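Local coordinates for 23S rRNA (guanine(2535)-N(1))-methyltransferase (Streptomyces viridochromogenes, PDB 1O9G), which methylates N1 of guanine 2535 in 23S ribosomal RNA with S-adenosyl-L-methionine as donor, and so confers resistance to the orthosomycin antibiotic avilamycin, at residues A[113-118]-A[122-127]; A[13-18]-A[128-133]; A[20-25]-A[97-102]. The protein carries 3 engineered substitutions. All blocks are in the same frame, centred on the assembly; numbering follows the deposited sequence.

Interaction 1: A[113-118]-A[122-127]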
ATOM      1  N   ARG A 113      -1.550  16.634 -20.497  1.00 14.45           N
ATOM      2  CA  ARG A 113      -1.962  17.285 -21.745  1.00 16.65           C
ATOM      3  C   ARG A 113      -1.152  18.527 -22.038  1.00 17.18           C
ATOM      4  O   ARG A 113      -0.772  18.758 -23.200  1.00 18.04           O
ATOM      5  CB  ARG A 113      -3.446  17.615 -21.742  1.00 19.24           C
ATOM      6  CG  ARG A 113      -4.314  16.389 -21.762  1.00 21.59           C
ATOM      7  CD  ARG A 113      -5.774  16.648 -22.020  1.00 26.92           C
ATOM      8  NE  ARG A 113      -6.516  15.410 -21.868  1.00 27.62           N
ATOM      9  CZ  ARG A 113      -6.574  14.440 -22.776  1.00 29.56           C
ATOM     10  NH1 ARG A 113      -5.950  14.552 -23.939  1.00 30.13           N
ATOM     11  NH2 ARG A 113      -7.270  13.335 -22.506  1.00 31.87           N
ATOM     12  N   GLU A 114      -0.845  19.312 -21.002  1.00 17.43           N
ATOM     13  CA  GLU A 114      -0.007  20.486 -21.171  1.00 18.75           C
ATOM     14  C   GLU A 114       1.417  20.071 -21.603  1.00 16.88           C
ATOM     15  O   GLU A 114       2.013  20.705 -22.468  1.00 17.19           O
ATOM     16  CB  GLU A 114       0.013  21.355 -19.919  1.00 20.76           C
ATOM     17  CG  GLU A 114      -1.314  22.057 -19.649  1.00 28.87           C
ATOM     18  CD  GLU A 114      -1.371  22.762 -18.300  1.00 37.53           C
ATOM     19  OE1 GLU A 114      -0.772  22.263 -17.307  1.00 40.84           O
ATOM     20  OE2 GLU A 114      -2.045  23.816 -18.221  1.00 46.01           O
ATOM     21  N   GLN A 115       1.953  19.016 -21.009  1.00 15.16           N
ATOM     22  CA  GLN A 115       3.263  18.497 -21.372  1.00 14.55           C
ATOM     23  C   GLN A 115       3.279  17.997 -22.812  1.00 14.72           C
ATOM     24  O   GLN A 115       4.270  18.173 -23.522  1.00 13.67           O
ATOM     25  CB  GLN A 115       3.689  17.389 -20.406  1.00 14.70           C
ATOM     26  CG  GLN A 115       4.077  17.900 -19.034  1.00 17.86           C
ATOM     27  CD  GLN A 115       4.286  16.787 -18.033  1.00 19.34           C
ATOM     28  OE1 GLN A 115       3.570  15.810 -18.057  1.00 18.62           O
ATOM     29  NE2 GLN A 115       5.293  16.925 -17.184  1.00 26.59           N
ATOM     30  N   SER A 116       2.194  17.367 -23.255  1.00 14.11           N
ATOM     31  CA  SER A 116       2.027  16.984 -24.655  1.00 14.72           C
ATOM     32  C   SER A 116       2.156  18.180 -25.546  1.00 15.94           C
ATOM     33  O   SER A 116       2.892  18.145 -26.538  1.00 15.90           O
ATOM     34  CB  SER A 116       0.662  16.340 -24.897  1.00 15.58           C
ATOM     35  OG  SER A 116       0.388  16.195 -26.275  1.00 18.35           O
ATOM     36  N   GLU A 117       1.445  19.248 -25.244  1.00 17.59           N
ATOM     37  CA  GLU A 117       1.456  20.396 -26.116  1.00 20.55           C
ATOM     38  C   GLU A 117       2.834  21.001 -26.167  1.00 20.52           C
ATOM     39  O   GLU A 117       3.290  21.432 -27.224  1.00 21.96           O
ATOM     40  CB  GLU A 117       0.417  21.444 -25.711  1.00 24.11           C
ATOM     41  CG  GLU A 117      -1.021  20.985 -25.859  1.00 28.78           C
ATOM     42  CD  GLU A 117      -1.393  20.424 -27.239  1.00 34.97           C
ATOM     43  OE1 GLU A 117      -0.721  20.702 -28.266  1.00 35.53           O
ATOM     44  OE2 GLU A 117      -2.405  19.673 -27.259  1.00 40.90           O
ATOM     45  N   ARG A 118       3.527  21.003 -25.042  1.00 19.67           N
ATOM     46  CA  ARG A 118       4.800  21.642 -24.972  1.00 20.41           C
ATOM     47  C   ARG A 118       5.882  20.794 -25.662  1.00 17.99           C
ATOM     48  O   ARG A 118       6.665  21.325 -26.466  1.00 19.94           O
ATOM     49  CB  ARG A 118       5.184  21.905 -23.549  1.00 21.55           C
ATOM     50  CG  ARG A 118       6.530  22.488 -23.432  1.00 25.65           C
ATOM     51  CD  ARG A 118       6.836  22.952 -22.051  1.00 30.00           C
ATOM     52  NE  ARG A 118       8.230  23.364 -21.975  1.00 34.78           N
ATOM     53  CZ  ARG A 118       8.915  23.502 -20.847  1.00 36.20           C
ATOM     54  NH1 ARG A 118       8.336  23.284 -19.670  1.00 38.30           N
ATOM     55  NH2 ARG A 118      10.183  23.870 -20.895  1.00 39.54           N
ATOM     56  N   PRO A 122       4.679  11.271 -27.659  1.00 14.46           N
ATOM     57  CA  PRO A 122       3.460  10.470 -27.549  1.00 14.08           C
ATOM     58  C   PRO A 122       3.132   9.998 -26.145  1.00 15.82           C
ATOM     59  O   PRO A 122       1.963   9.900 -25.785  1.00 15.31           O
ATOM     60  CB  PRO A 122       3.739   9.262 -28.446  1.00 15.01           C
ATOM     61  CG  PRO A 122       4.685   9.677 -29.386  1.00 14.14           C
ATOM     62  CD  PRO A 122       5.507  10.791 -28.772  1.00 14.33           C
ATOM     63  N   SER A 123       4.139   9.685 -25.340  1.00 14.28           N
ATOM     64  CA  SER A 123       3.892   9.129 -24.025  1.00 15.38           C
ATOM     65  C   SER A 123       3.054  10.050 -23.141  1.00 14.02           C
ATOM     66  O   SER A 123       2.398   9.571 -22.253  1.00 15.14           O
ATOM     67  CB  SER A 123       5.182   8.812 -23.292  1.00 16.51           C
ATOM     68  OG  SER A 123       5.975   9.944 -23.176  1.00 20.66           O
ATOM     69  N   TYR A 124       3.114  11.364 -23.337  1.00 13.29           N
ATOM     70  CA  TYR A 124       2.362  12.284 -22.478  1.00 12.74           C
ATOM     71  C   TYR A 124       0.863  12.104 -22.740  1.00 13.36           C
ATOM     72  O   TYR A 124       0.050  12.198 -21.815  1.00 14.52           O
ATOM     73  CB  TYR A 124       2.776  13.738 -22.678  1.00 14.29           C
ATOM     74  CG  TYR A 124       4.169  14.044 -22.216  1.00 15.11           C
ATOM     75  CD1 TYR A 124       4.504  13.975 -20.876  1.00 16.75           C
ATOM     76  CD2 TYR A 124       5.144  14.376 -23.114  1.00 16.30           C
ATOM     77  CE1 TYR A 124       5.776  14.260 -20.452  1.00 19.97           C
ATOM     78  CE2 TYR A 124       6.456  14.645 -22.709  1.00 17.30           C
ATOM     79  CZ  TYR A 124       6.749  14.583 -21.371  1.00 18.61           C
ATOM     80  OH  TYR A 124       8.041  14.871 -21.007  1.00 24.57           O
ATOM     81  N   LEU A 125       0.498  11.875 -24.004  1.00 14.09           N
ATOM     82  CA  LEU A 125      -0.905  11.629 -24.337  1.00 15.62           C
ATOM     83  C   LEU A 125      -1.370  10.226 -23.933  1.00 17.21           C
ATOM     84  O   LEU A 125      -2.530  10.059 -23.587  1.00 17.98           O
ATOM     85  CB  LEU A 125      -1.167  11.865 -25.825  1.00 16.74           C
ATOM     86  CG  LEU A 125      -1.250  13.310 -26.263  1.00 18.73           C
ATOM     87  CD1 LEU A 125      -1.550  13.364 -27.758  1.00 22.34           C
ATOM     88  CD2 LEU A 125      -2.301  14.123 -25.464  1.00 23.62           C
ATOM     89  N   GLU A 126      -0.480   9.248 -23.961  1.00 16.51           N
ATOM     90  CA  GLU A 126      -0.735   7.912 -23.412  1.00 18.11           C
ATOM     91  C   GLU A 126      -1.058   8.067 -21.913  1.00 17.51           C
ATOM     92  O   GLU A 126      -2.015   7.464 -21.416  1.00 19.31           O
ATOM     93  CB  GLU A 126       0.458   6.967 -23.627  1.00 19.18           C
ATOM     94  CG  GLU A 126       0.661   6.475 -25.070  1.00 22.06           C
ATOM     95  CD  GLU A 126       1.886   5.561 -25.252  1.00 24.54           C
ATOM     96  OE1 GLU A 126       3.042   6.026 -25.102  1.00 27.23           O
ATOM     97  OE2 GLU A 126       1.712   4.376 -25.554  1.00 31.13           O
ATOM     98  N   ALA A 127      -0.327   8.929 -21.215  1.00 15.74           N
ATOM     99  CA  ALA A 127      -0.546   9.129 -19.798  1.00 15.43           C
ATOM    100  C   ALA A 127      -1.836   9.908 -19.529  1.00 15.44           C
ATOM    101  O   ALA A 127      -2.542   9.627 -18.570  1.00 15.49           O
ATOM    102  CB  ALA A 127       0.633   9.834 -19.162  1.00 15.22           C
TER
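One face of the Y124 ring is covered by Q115, whose CB stands 3.8 Å from the ring centroid in a CH-pi contact, displaced toward the rim. Beyond CG the glutamine chain runs on extended and crosses the tyrosine at about a right angle. Its amide is tilted 50° from the ring plane, and Q115 OE1 comes to 3.5 Å from Y124 CD1; the same oxygen accepts a hydrogen bond from R112, which the tyrosine side chain also touches. The second flat group, the R113 guanidinium, has L125 beside it, CD2 lying 4.0 Å from NH1 in an oblique approach, while its NH2 forms a salt bridge with E109. The two segments belong to consecutive helices, 102-119 and 122-140, joined by a short turn into an antiparallel helical hairpin at the protein surface; locally their axes run 8.1 Å apart with an angle of 162° between their directions. Where the backbones come nearest, Y124 CB packs 3.7 Å from S116 N. S116 OG, anti to its own nitrogen (chi1 169°), is thereby swung against the leucine branch point, 3.3 Å from L125 CG, with CD1 and CD2 also close to the hydroxyl oxygen.

Interaction 2: A[13-18]-A[128-133]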
ATOM      1  N   SER A  13      -2.549  -3.868 -16.451  1.00 62.84           N
ATOM      2  CA  SER A  13      -2.342  -2.923 -15.350  1.00 62.59           C
ATOM      3  C   SER A  13      -1.546  -1.696 -15.798  1.00 53.95           C
ATOM      4  O   SER A  13      -0.931  -1.013 -14.973  1.00 51.34           O
ATOM      5  CB  SER A  13      -1.627  -3.613 -14.179  1.00 66.18           C
ATOM      6  OG  SER A  13      -0.228  -3.682 -14.396  1.00 60.90           O
ATOM      7  N   SER A  14      -1.578  -1.414 -17.097  1.00 26.35           N
ATOM      8  CA  SER A  14      -0.708  -0.415 -17.695  1.00 26.00           C
ATOM      9  C   SER A  14      -1.072   1.002 -17.200  1.00 22.51           C
ATOM     10  O   SER A  14      -0.199   1.830 -17.015  1.00 20.64           O
ATOM     11  CB  SER A  14      -0.683  -0.546 -19.232  1.00 28.20           C
ATOM     12  OG  SER A  14      -1.907  -0.188 -19.853  1.00 32.68           O
ATOM     13  N   ASP A  15      -2.352   1.270 -16.953  1.00 21.19           N
ATOM     14  CA  ASP A  15      -2.754   2.601 -16.532  1.00 18.78           C
ATOM     15  C   ASP A  15      -2.210   2.945 -15.147  1.00 17.55           C
ATOM     16  O   ASP A  15      -2.057   4.117 -14.831  1.00 16.69           O
ATOM     17  CB  ASP A  15      -4.270   2.765 -16.471  1.00 19.13           C
ATOM     18  CG  ASP A  15      -4.913   2.742 -17.827  1.00 20.43           C
ATOM     19  OD1 ASP A  15      -4.195   2.739 -18.862  1.00 21.68           O
ATOM     20  OD2 ASP A  15      -6.152   2.691 -17.953  1.00 22.68           O
ATOM     21  N   LEU A  16      -1.939   1.931 -14.329  1.00 17.15           N
ATOM     22  CA  LEU A  16      -1.404   2.104 -12.976  1.00 15.75           C
ATOM     23  C   LEU A  16       0.126   2.035 -12.909  1.00 16.45           C
ATOM     24  O   LEU A  16       0.702   2.097 -11.838  1.00 15.81           O
ATOM     25  CB  LEU A  16      -2.060   1.104 -11.998  1.00 16.49           C
ATOM     26  CG  LEU A  16      -3.542   1.367 -11.727  1.00 15.88           C
ATOM     27  CD1 LEU A  16      -4.154   0.114 -11.043  1.00 19.30           C
ATOM     28  CD2 LEU A  16      -3.761   2.613 -10.936  1.00 16.45           C
ATOM     29  N   ALA A  17       0.784   1.942 -14.052  1.00 16.66           N
ATOM     30  CA  ALA A  17       2.229   1.817 -14.089  1.00 16.88           C
ATOM     31  C   ALA A  17       2.890   3.034 -13.456  1.00 16.37           C
ATOM     32  O   ALA A  17       2.472   4.161 -13.630  1.00 17.20           O
ATOM     33  CB  ALA A  17       2.732   1.653 -15.511  1.00 16.98           C
ATOM     34  N   CYS A  18       3.966   2.808 -12.739  1.00 18.02           N
ATOM     35  CA  CYS A  18       4.644   3.906 -12.108  1.00 18.52           C
ATOM     36  C   CYS A  18       5.265   4.845 -13.154  1.00 18.82           C
ATOM     37  O   CYS A  18       5.906   4.397 -14.108  1.00 20.35           O
ATOM     38  CB  CYS A  18       5.661   3.344 -11.157  1.00 19.38           C
ATOM     39  SG  CYS A  18       6.320   4.529  -9.985  1.00 23.16           S
ATOM     40  N   ALA A 128      -2.135  10.922 -20.336  1.00 14.68           N
ATOM     41  CA  ALA A 128      -3.362  11.696 -20.148  1.00 16.49           C
ATOM     42  C   ALA A 128      -4.574  10.792 -20.284  1.00 16.59           C
ATOM     43  O   ALA A 128      -5.463  10.879 -19.459  1.00 15.89           O
ATOM     44  CB  ALA A 128      -3.432  12.858 -21.122  1.00 17.67           C
ATOM     45  N   GLN A 129      -4.607   9.921 -21.293  1.00 16.87           N
ATOM     46  CA  GLN A 129      -5.719   8.989 -21.482  1.00 18.89           C
ATOM     47  C   GLN A 129      -5.813   7.973 -20.337  1.00 17.56           C
ATOM     48  O   GLN A 129      -6.912   7.598 -19.945  1.00 19.08           O
ATOM     49  CB  GLN A 129      -5.654   8.297 -22.862  1.00 20.46           C
ATOM     50  CG  GLN A 129      -4.500   7.275 -23.150  1.00 24.35           C
ATOM     51  CD  GLN A 129      -4.473   6.760 -24.593  1.00 28.92           C
ATOM     52  OE1 GLN A 129      -3.713   7.269 -25.422  1.00 28.66           O
ATOM     53  NE2 GLN A 129      -5.299   5.755 -24.899  1.00 29.99           N
ATOM     54  N   ALA A 130      -4.679   7.531 -19.809  1.00 16.22           N
ATOM     55  CA  ALA A 130      -4.678   6.630 -18.657  1.00 16.37           C
ATOM     56  C   ALA A 130      -5.331   7.331 -17.451  1.00 15.89           C
ATOM     57  O   ALA A 130      -6.102   6.731 -16.703  1.00 16.85           O
ATOM     58  CB  ALA A 130      -3.264   6.159 -18.325  1.00 16.22           C
ATOM     59  N   ALA A 131      -5.036   8.611 -17.263  1.00 15.85           N
ATOM     60  CA  ALA A 131      -5.605   9.366 -16.129  1.00 15.51           C
ATOM     61  C   ALA A 131      -7.109   9.513 -16.297  1.00 16.30           C
ATOM     62  O   ALA A 131      -7.837   9.418 -15.317  1.00 17.73           O
ATOM     63  CB  ALA A 131      -4.954  10.731 -16.002  1.00 15.58           C
ATOM     64  N   ARG A 132      -7.564   9.745 -17.532  1.00 17.46           N
ATOM     65  CA  ARG A 132      -8.984   9.828 -17.833  1.00 19.66           C
ATOM     66  C   ARG A 132      -9.667   8.500 -17.501  1.00 19.54           C
ATOM     67  O   ARG A 132     -10.701   8.504 -16.846  1.00 19.93           O
ATOM     68  CB  ARG A 132      -9.220  10.180 -19.304  1.00 21.46           C
ATOM     69  CG  ARG A 132     -10.668  10.047 -19.736  1.00 26.12           C
ATOM     70  CD  ARG A 132     -10.883  10.256 -21.236  1.00 31.62           C
ATOM     71  NE  ARG A 132     -10.128   9.304 -22.070  1.00 36.12           N
ATOM     72  CZ  ARG A 132     -10.447   8.011 -22.225  1.00 40.31           C
ATOM     73  NH1 ARG A 132     -11.489   7.475 -21.587  1.00 42.00           N
ATOM     74  NH2 ARG A 132      -9.711   7.231 -23.014  1.00 41.47           N
ATOM     75  N   ARG A 133      -9.100   7.380 -17.934  1.00 18.90           N
ATOM     76  CA  ARG A 133      -9.697   6.074 -17.666  1.00 19.13           C
ATOM     77  C   ARG A 133      -9.752   5.770 -16.162  1.00 17.95           C
ATOM     78  O   ARG A 133     -10.780   5.266 -15.650  1.00 18.98           O
ATOM     79  CB  ARG A 133      -8.985   4.950 -18.397  1.00 19.90           C
ATOM     80  CG  ARG A 133      -9.184   4.938 -19.910  1.00 23.03           C
ATOM     81  CD  ARG A 133      -8.652   3.686 -20.534  1.00 26.74           C
ATOM     82  NE  ARG A 133      -7.194   3.656 -20.484  1.00 27.85           N
ATOM     83  CZ  ARG A 133      -6.383   4.109 -21.434  1.00 25.22           C
ATOM     84  NH1 ARG A 133      -6.847   4.584 -22.581  1.00 29.12           N
ATOM     85  NH2 ARG A 133      -5.076   4.061 -21.255  1.00 22.58           N
TER
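D15, in the irregular segment 13-18, comes up against one turn of helix 122-140, and the chains are nearest where its CA lies 4.9 Å from that of A130. Its CB points toward the helix, which brings the carboxylate to R133, one turn further on. The arginine grips it side-on with two nitrogens. R133 NH2 donates to D15 OD1 at 2.9 Å and R133 NE to D15 OD2 at the same length, both bonds nearly straight (about 170°). Both oxygens are approached on their syn side and lie close to the guanidinium plane, but the two flat groups are not quite coplanar: their planes are 24° apart, so the nitrogens sit somewhat out of the carboxylate plane. A bend in the arginine at chi3 (-70°) folds the guanidinium back over its own helix, where the backbone oxygen of Q129 lies 3.8 Å above its centre. A130 supplies the floor of the contact, its methyl CB packing 3.6 Å from D15 OD1 and also against CG. The buried carboxylate has a second cationic partner, since OD2 forms a salt bridge with R137, one turn beyond R133. Two arginines sharing one acid would be expected to favour its ionised form and offset the cost of burying it. The arrangement is a bidentate Asp-Arg salt bridge, here tying the N-terminal region that precedes helix 33-45 to the second arm of an antiparallel helical hairpin.

Interaction 3: A[20-25]-A[97-102]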
ATOM      1  N   VAL A  20       3.481   6.936 -15.162  1.00 17.09           N
ATOM      2  CA  VAL A  20       2.516   7.259 -16.203  1.00 16.96           C
ATOM      3  C   VAL A  20       1.531   8.252 -15.595  1.00 14.49           C
ATOM      4  O   VAL A  20       1.658   9.456 -15.809  1.00 15.03           O
ATOM      5  CB  VAL A  20       1.842   5.975 -16.770  1.00 17.68           C
ATOM      6  CG1 VAL A  20       0.739   6.301 -17.800  1.00 16.91           C
ATOM      7  CG2 VAL A  20       2.895   5.068 -17.353  1.00 20.27           C
ATOM      8  N   VAL A  21       0.624   7.784 -14.741  1.00 13.16           N
ATOM      9  CA  VAL A  21      -0.252   8.664 -13.970  1.00 13.51           C
ATOM     10  C   VAL A  21       0.300   8.800 -12.528  1.00 12.86           C
ATOM     11  O   VAL A  21       0.576   9.905 -12.019  1.00 12.71           O
ATOM     12  CB  VAL A  21      -1.703   8.168 -13.967  1.00 13.16           C
ATOM     13  CG1 VAL A  21      -2.631   9.154 -13.186  1.00 13.34           C
ATOM     14  CG2 VAL A  21      -2.194   7.968 -15.417  1.00 14.09           C
ATOM     15  N   LEU A  22       0.427   7.661 -11.868  1.00 12.47           N
ATOM     16  CA  LEU A  22       1.054   7.579 -10.563  1.00 12.87           C
ATOM     17  C   LEU A  22       2.509   7.991 -10.664  1.00 13.59           C
ATOM     18  O   LEU A  22       3.161   7.850 -11.707  1.00 13.86           O
ATOM     19  CB  LEU A  22       0.859   6.190  -9.954  1.00 13.06           C
ATOM     20  CG  LEU A  22      -0.531   5.924  -9.389  1.00 13.93           C
ATOM     21  CD1 LEU A  22      -1.664   5.969 -10.401  1.00 15.74           C
ATOM     22  CD2 LEU A  22      -0.602   4.577  -8.611  1.00 16.67           C
ATOM     23  N   HIS A  23       3.006   8.508  -9.560  1.00 13.93           N
ATOM     24  CA  HIS A  23       4.285   9.202  -9.509  1.00 15.85           C
ATOM     25  C   HIS A  23       5.411   8.299  -9.071  1.00 17.22           C
ATOM     26  O   HIS A  23       5.255   7.531  -8.118  1.00 16.77           O
ATOM     27  CB  HIS A  23       4.190  10.374  -8.549  1.00 14.98           C
ATOM     28  CG  HIS A  23       3.270  11.444  -9.023  1.00 16.21           C
ATOM     29  ND1 HIS A  23       1.982  11.603  -8.568  1.00 18.43           N
ATOM     30  CD2 HIS A  23       3.460  12.403  -9.951  1.00 16.10           C
ATOM     31  CE1 HIS A  23       1.431  12.640  -9.180  1.00 16.00           C
ATOM     32  NE2 HIS A  23       2.309  13.145 -10.011  1.00 18.71           N
ATOM     33  N   SER A  24       6.524   8.412  -9.817  1.00 17.86           N
ATOM     34  CA  SER A  24       7.766   7.674  -9.579  1.00 18.80           C
ATOM     35  C   SER A  24       8.759   8.531  -8.804  1.00 19.14           C
ATOM     36  O   SER A  24       8.696   9.751  -8.833  1.00 19.56           O
ATOM     37  CB  SER A  24       8.389   7.226 -10.925  1.00 19.51           C
ATOM     38  OG  SER A  24       8.592   8.327 -11.794  1.00 23.09           O
ATOM     39  N   ALA A  25       9.706   7.869  -8.168  1.00 19.83           N
ATOM     40  CA  ALA A  25      10.782   8.496  -7.438  1.00 21.08           C
ATOM     41  C   ALA A  25      12.079   7.719  -7.672  1.00 22.23           C
ATOM     42  O   ALA A  25      12.053   6.512  -7.767  1.00 22.41           O
ATOM     43  CB  ALA A  25      10.444   8.465  -5.971  1.00 22.52           C
ATOM     44  N   LEU A  97      -1.484  10.253  -3.311  1.00 11.70           N
ATOM     45  CA  LEU A  97      -2.801  10.197  -2.679  1.00 12.01           C
ATOM     46  C   LEU A  97      -3.793  11.212  -3.247  1.00 12.30           C
ATOM     47  O   LEU A  97      -4.994  11.011  -3.186  1.00 12.64           O
ATOM     48  CB  LEU A  97      -2.748  10.352  -1.167  1.00 14.38           C
ATOM     49  CG  LEU A  97      -2.164   9.184  -0.433  1.00 17.89           C
ATOM     50  CD1 LEU A  97      -2.348   9.486   1.053  1.00 21.07           C
ATOM     51  CD2 LEU A  97      -2.743   7.857  -0.736  1.00 22.82           C
ATOM     52  N   ALA A  98      -3.281  12.318  -3.774  1.00 12.98           N
ATOM     53  CA  ALA A  98      -4.127  13.291  -4.449  1.00 13.07           C
ATOM     54  C   ALA A  98      -4.893  12.633  -5.617  1.00 12.80           C
ATOM     55  O   ALA A  98      -5.959  13.106  -5.994  1.00 15.05           O
ATOM     56  CB  ALA A  98      -3.318  14.476  -4.919  1.00 14.86           C
ATOM     57  N   LEU A  99      -4.340  11.576  -6.201  1.00 12.65           N
ATOM     58  CA  LEU A  99      -4.969  10.849  -7.290  1.00 12.95           C
ATOM     59  C   LEU A  99      -6.156   9.985  -6.881  1.00 12.73           C
ATOM     60  O   LEU A  99      -6.802   9.391  -7.738  1.00 13.50           O
ATOM     61  CB  LEU A  99      -3.926   9.975  -8.007  1.00 12.80           C
ATOM     62  CG  LEU A  99      -2.718  10.751  -8.551  1.00 11.91           C
ATOM     63  CD1 LEU A  99      -1.699   9.757  -9.026  1.00 13.25           C
ATOM     64  CD2 LEU A  99      -3.119  11.705  -9.653  1.00 14.50           C
ATOM     65  N   LEU A 100      -6.460   9.928  -5.595  1.00 12.40           N
ATOM     66  CA  LEU A 100      -7.602   9.158  -5.106  1.00 12.06           C
ATOM     67  C   LEU A 100      -8.900   9.941  -5.178  1.00 13.10           C
ATOM     68  O   LEU A 100      -9.917   9.450  -4.701  1.00 13.40           O
ATOM     69  CB  LEU A 100      -7.348   8.649  -3.697  1.00 11.32           C
ATOM     70  CG  LEU A 100      -6.202   7.661  -3.615  1.00 11.60           C
ATOM     71  CD1 LEU A 100      -5.969   7.291  -2.199  1.00 14.60           C
ATOM     72  CD2 LEU A 100      -6.459   6.403  -4.463  1.00 13.04           C
ATOM     73  N   SER A 101      -8.877  11.134  -5.745  1.00 15.91           N
ATOM     74  CA  SER A 101     -10.128  11.830  -6.048  1.00 17.34           C
ATOM     75  C   SER A 101     -10.238  12.125  -7.529  1.00 17.59           C
ATOM     76  O   SER A 101      -9.231  12.277  -8.217  1.00 17.06           O
ATOM     77  CB  SER A 101     -10.273  13.113  -5.256  1.00 19.39           C
ATOM     78  OG  SER A 101      -9.506  14.134  -5.844  1.00 22.07           O
ATOM     79  N   PRO A 102     -11.452  12.201  -8.055  1.00 18.44           N
ATOM     80  CA  PRO A 102     -11.587  12.656  -9.448  1.00 20.13           C
ATOM     81  C   PRO A 102     -10.888  13.985  -9.732  1.00 19.88           C
ATOM     82  O   PRO A 102     -10.237  14.073 -10.792  1.00 18.98           O
ATOM     83  CB  PRO A 102     -13.093  12.729  -9.648  1.00 23.01           C
ATOM     84  CG  PRO A 102     -13.633  11.692  -8.694  1.00 22.25           C
ATOM     85  CD  PRO A 102     -12.749  11.814  -7.477  1.00 20.80           C
TER
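L99 reaches segment 20-25 with the far end of its side chain. Its CB points toward that segment, CG stands anti to the carbonyl carbon, and chi2 of 171° extends CD1 onward, anti to CA, into the bend of the chain at V21, L22 and H23. CD1 does all the close touching. L99 CD1 lies 3.8 Å from V21 O and equally far from L22 CA, so much of what it meets is backbone. The L22 and L99 side chains cross obliquely, L22 CG lying 4.0 Å from L99 CD1. V21 CG1 is a looser neighbour, and H23 ND1 stands 4.1 Å from L99 CD1, with the imidazole oblique to the methyl. L99 lies in a type I beta turn from A98 to S101, between helices 87-98 and 102-119; S101, at the N-cap position, accepts a hydrogen bond from G104 N with its OG. V21 O is bound by R108 NE of helix 102-119 and H23 N by N96 OD1 of helix 87-98. No hydrogen bond links the two segments themselves, which implies that a single buried leucine methyl joins them through dispersion and the exclusion of water, while directional bonds come from residues flanking the two segments.

The three contacts lie on the same side of the chain's centre, with interaction 3 innermost and interaction 1 furthest out. The centres of interactions 2 and 3 are about 10 Å apart, those of 1 and 2 about 13 Å and those of 1 and 3 about 16 Å. Interactions 1 and 2 use successive turns of helix 122-140, and V21 of interaction 3 packs against A130 and A131 of that helix. Along the chain, the long span bridged by interaction 2 contains the other two, interaction 3 closing before interaction 1 opens. Together they join the N-terminal region to helices 87-98, 102-119 and 122-140, which connect strands 77-84 and 147-151 of the Rossmann-like methyltransferase fold.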